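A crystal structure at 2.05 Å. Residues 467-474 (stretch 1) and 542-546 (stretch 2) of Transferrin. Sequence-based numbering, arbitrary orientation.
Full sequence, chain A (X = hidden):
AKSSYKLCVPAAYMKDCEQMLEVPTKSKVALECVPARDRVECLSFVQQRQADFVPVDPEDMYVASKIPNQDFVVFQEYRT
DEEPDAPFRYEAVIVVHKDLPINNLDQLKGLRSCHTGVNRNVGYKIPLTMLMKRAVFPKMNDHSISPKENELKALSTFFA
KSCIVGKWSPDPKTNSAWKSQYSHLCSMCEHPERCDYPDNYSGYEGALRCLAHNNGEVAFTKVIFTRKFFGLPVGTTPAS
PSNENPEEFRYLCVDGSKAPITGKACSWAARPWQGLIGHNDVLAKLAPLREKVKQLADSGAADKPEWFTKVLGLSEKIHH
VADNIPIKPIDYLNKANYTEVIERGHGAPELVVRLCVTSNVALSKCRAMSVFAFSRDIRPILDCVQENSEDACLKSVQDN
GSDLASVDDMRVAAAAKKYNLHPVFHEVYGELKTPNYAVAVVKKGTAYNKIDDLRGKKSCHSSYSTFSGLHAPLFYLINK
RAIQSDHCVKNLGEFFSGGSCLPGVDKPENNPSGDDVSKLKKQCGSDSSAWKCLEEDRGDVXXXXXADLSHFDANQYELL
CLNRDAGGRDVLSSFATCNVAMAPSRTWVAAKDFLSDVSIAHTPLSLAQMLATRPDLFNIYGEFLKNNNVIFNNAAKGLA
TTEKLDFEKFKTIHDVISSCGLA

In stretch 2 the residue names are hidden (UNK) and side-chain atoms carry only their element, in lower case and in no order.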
# COMPACT_ATOMS: atom_id res chain seq x y z
N PHE A 467 -8.22 -11.12 24.33
CA PHE A 467 -9.46 -10.38 24.10
C PHE A 467 -10.64 -11.33 23.93
O PHE A 467 -11.64 -11.23 24.64
CB PHE A 467 -9.29 -9.48 22.88
CG PHE A 467 -10.52 -8.71 22.55
CD1 PHE A 467 -11.46 -9.23 21.69
CD2 PHE A 467 -10.74 -7.47 23.12
CE1 PHE A 467 -12.59 -8.54 21.39
CE2 PHE A 467 -11.87 -6.77 22.84
CZ PHE A 467 -12.81 -7.29 21.97
N SER A 468 -10.53 -12.27 22.99
CA SER A 468 -11.67 -13.13 22.66
C SER A 468 -12.03 -14.06 23.81
O SER A 468 -13.20 -14.48 23.94
CB SER A 468 -11.38 -13.95 21.41
OG SER A 468 -10.62 -13.22 20.45
N GLY A 469 -11.07 -14.39 24.66
CA GLY A 469 -11.29 -15.36 25.69
C GLY A 469 -11.94 -14.75 26.91
O GLY A 469 -12.81 -15.34 27.54
N LEU A 470 -11.52 -13.53 27.24
CA LEU A 470 -11.93 -12.89 28.49
C LEU A 470 -12.72 -11.62 28.21
O LEU A 470 -13.91 -11.57 28.52
CB LEU A 470 -10.70 -12.61 29.35
CG LEU A 470 -10.93 -12.03 30.75
CD1 LEU A 470 -11.07 -10.53 30.69
CD2 LEU A 470 -12.14 -12.67 31.42
N HIS A 471 -12.10 -10.61 27.62
CA HIS A 471 -12.74 -9.31 27.43
C HIS A 471 -14.10 -9.46 26.77
O HIS A 471 -15.12 -9.05 27.32
CB HIS A 471 -11.84 -8.41 26.59
CG HIS A 471 -10.63 -7.92 27.30
ND1 HIS A 471 -10.33 -6.58 27.42
CD2 HIS A 471 -9.63 -8.58 27.93
CE1 HIS A 471 -9.20 -6.44 28.09
NE2 HIS A 471 -8.75 -7.64 28.41
N ALA A 472 -14.13 -10.05 25.57
CA ALA A 472 -15.34 -9.98 24.77
C ALA A 472 -16.51 -10.69 25.43
O ALA A 472 -17.61 -10.10 25.48
CB ALA A 472 -15.06 -10.53 23.36
N PRO A 473 -16.38 -11.92 25.94
CA PRO A 473 -17.51 -12.53 26.67
C PRO A 473 -17.88 -11.79 27.95
O PRO A 473 -19.07 -11.68 28.28
CB PRO A 473 -17.01 -13.95 26.98
CG PRO A 473 -15.80 -14.16 26.08
CD PRO A 473 -15.21 -12.82 25.87
N LEU A 474 -16.89 -11.26 28.68
CA LEU A 474 -17.22 -10.51 29.89
C LEU A 474 -17.96 -9.23 29.54
O LEU A 474 -18.98 -8.90 30.16
CB LEU A 474 -15.95 -10.18 30.67
CG LEU A 474 -15.73 -10.85 32.02
CD1 LEU A 474 -14.51 -10.20 32.71
CD2 LEU A 474 -16.95 -10.75 32.90
N UNK A 542 -17.39 -22.14 22.89
CA UNK A 542 -15.99 -21.77 23.01
C UNK A 542 -15.81 -20.33 22.55
O UNK A 542 -16.03 -20.02 21.38
c UNK A 542 -15.09 -22.69 22.19
N UNK A 543 -15.39 -19.45 23.47
CA UNK A 543 -15.04 -18.06 23.14
C UNK A 543 -13.57 -18.04 22.75
O UNK A 543 -12.67 -18.06 23.60
c UNK A 543 -19.01 -16.43 24.66
c UNK A 543 -16.72 -17.17 24.79
c UNK A 543 -19.35 -17.32 25.67
c UNK A 543 -17.70 -16.36 24.22
c UNK A 543 -15.31 -17.11 24.30
c UNK A 543 -17.07 -18.05 25.80
c UNK A 543 -18.39 -18.13 26.23
N UNK A 544 -13.33 -17.99 21.45
CA UNK A 544 -12.00 -18.03 20.87
C UNK A 544 -11.91 -16.87 19.89
O UNK A 544 -12.87 -16.15 19.68
c UNK A 544 -12.80 -19.67 19.13
c UNK A 544 -11.72 -20.48 21.26
c UNK A 544 -11.73 -19.38 20.20
N UNK A 545 -10.73 -16.67 19.34
CA UNK A 545 -10.57 -15.71 18.27
C UNK A 545 -10.92 -16.38 16.95
O UNK A 545 -10.71 -17.58 16.78
o UNK A 545 -8.94 -14.60 16.88
c UNK A 545 -9.13 -15.20 18.17
N UNK A 546 -11.39 -15.57 16.00
CA UNK A 546 -11.58 -16.08 14.65
C UNK A 546 -10.27 -16.60 14.05
O UNK A 546 -10.28 -17.54 13.24
o UNK A 546 -11.29 -13.89 13.69
c UNK A 546 -12.17 -14.99 13.76

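Position 542 opens the strand. Its side chain is one carbon, bonded to CA and carrying nothing further. It lies out of reach of the helix: its CB is 8.6 Å from Ser-468 O, the nearest atom of stretch 1. A lone CB means alanine, so this is Ala-542.

Position 543 has seven side-chain carbons and no other element. One carbon leads to a closed ring of six. The CA-to-CB bond points toward the helix, and CB lies 3.4 Å from Ser-468 O. One ring face lies against Pro-473. A six-carbon ring on a single carbon, with no oxygen at its far end, is phenylalanine; tyrosine would need that oxygen. In Phe-543, CG lies 3.4 Å from CG of Pro-473. CB of Pro-473 is 3.9 Å from the ring centroid and 16° off the ring normal, so it sits over the ring face in a CH-pi contact. Chi1 is m, and chi2 is -88°.

Position 544 has three side-chain carbons. The first carries the other two, so the branch is at CB. Its CA-to-CB bond points away from the helix, and the nearest approach of the side chain is 5.6 Å, from CB of 544 to CB of Ser-468. The backbone makes the contact instead: O of 544 is 3.2 Å from CB of Ser-468. Branching at CB into two carbons, with no oxygen, identifies Val-544.

Position 545 has one carbon followed by one oxygen. The CA-to-CB bond points sideways. CB lies 3.4 Å from OG of Ser-468, and CA lies 3.3 Å from that same OG. One carbon bearing a single oxygen is serine. Ser-545 OG is hydrogen-bonded to a residue just outside the stretches.

Position 546 follows the strand. It again has one carbon and one oxygen, but its side-chain oxygen is 6.8 Å from Ser-468 OG, its nearest approach to stretch 1. This is Ser-546, with chi1 p; its OG is hydrogen-bonded elsewhere in the structure.

The contact works by packing, with no hydrogen bond between the stretches. The helix and strand axes approach to 6.2 Å at an angle of 117°. The CA-to-CB bond of Ser-468 points toward the strand, and the residue meets three successive residues, Phe-543 to Ser-545. Gly-469 has no side chain, and its CA lies 3.7 Å from Phe-543 O. Pro-473 covers one face of the Phe-543 ring. The helix is kinked where Pro-473 N makes no hydrogen bond to the preceding turn, yet Leu-474 N donates a hydrogen bond to Leu-470 O at 3.0 Å. Together the two stretches bury 227 Å².

Stretch 2, residues 542-546: AFVSS
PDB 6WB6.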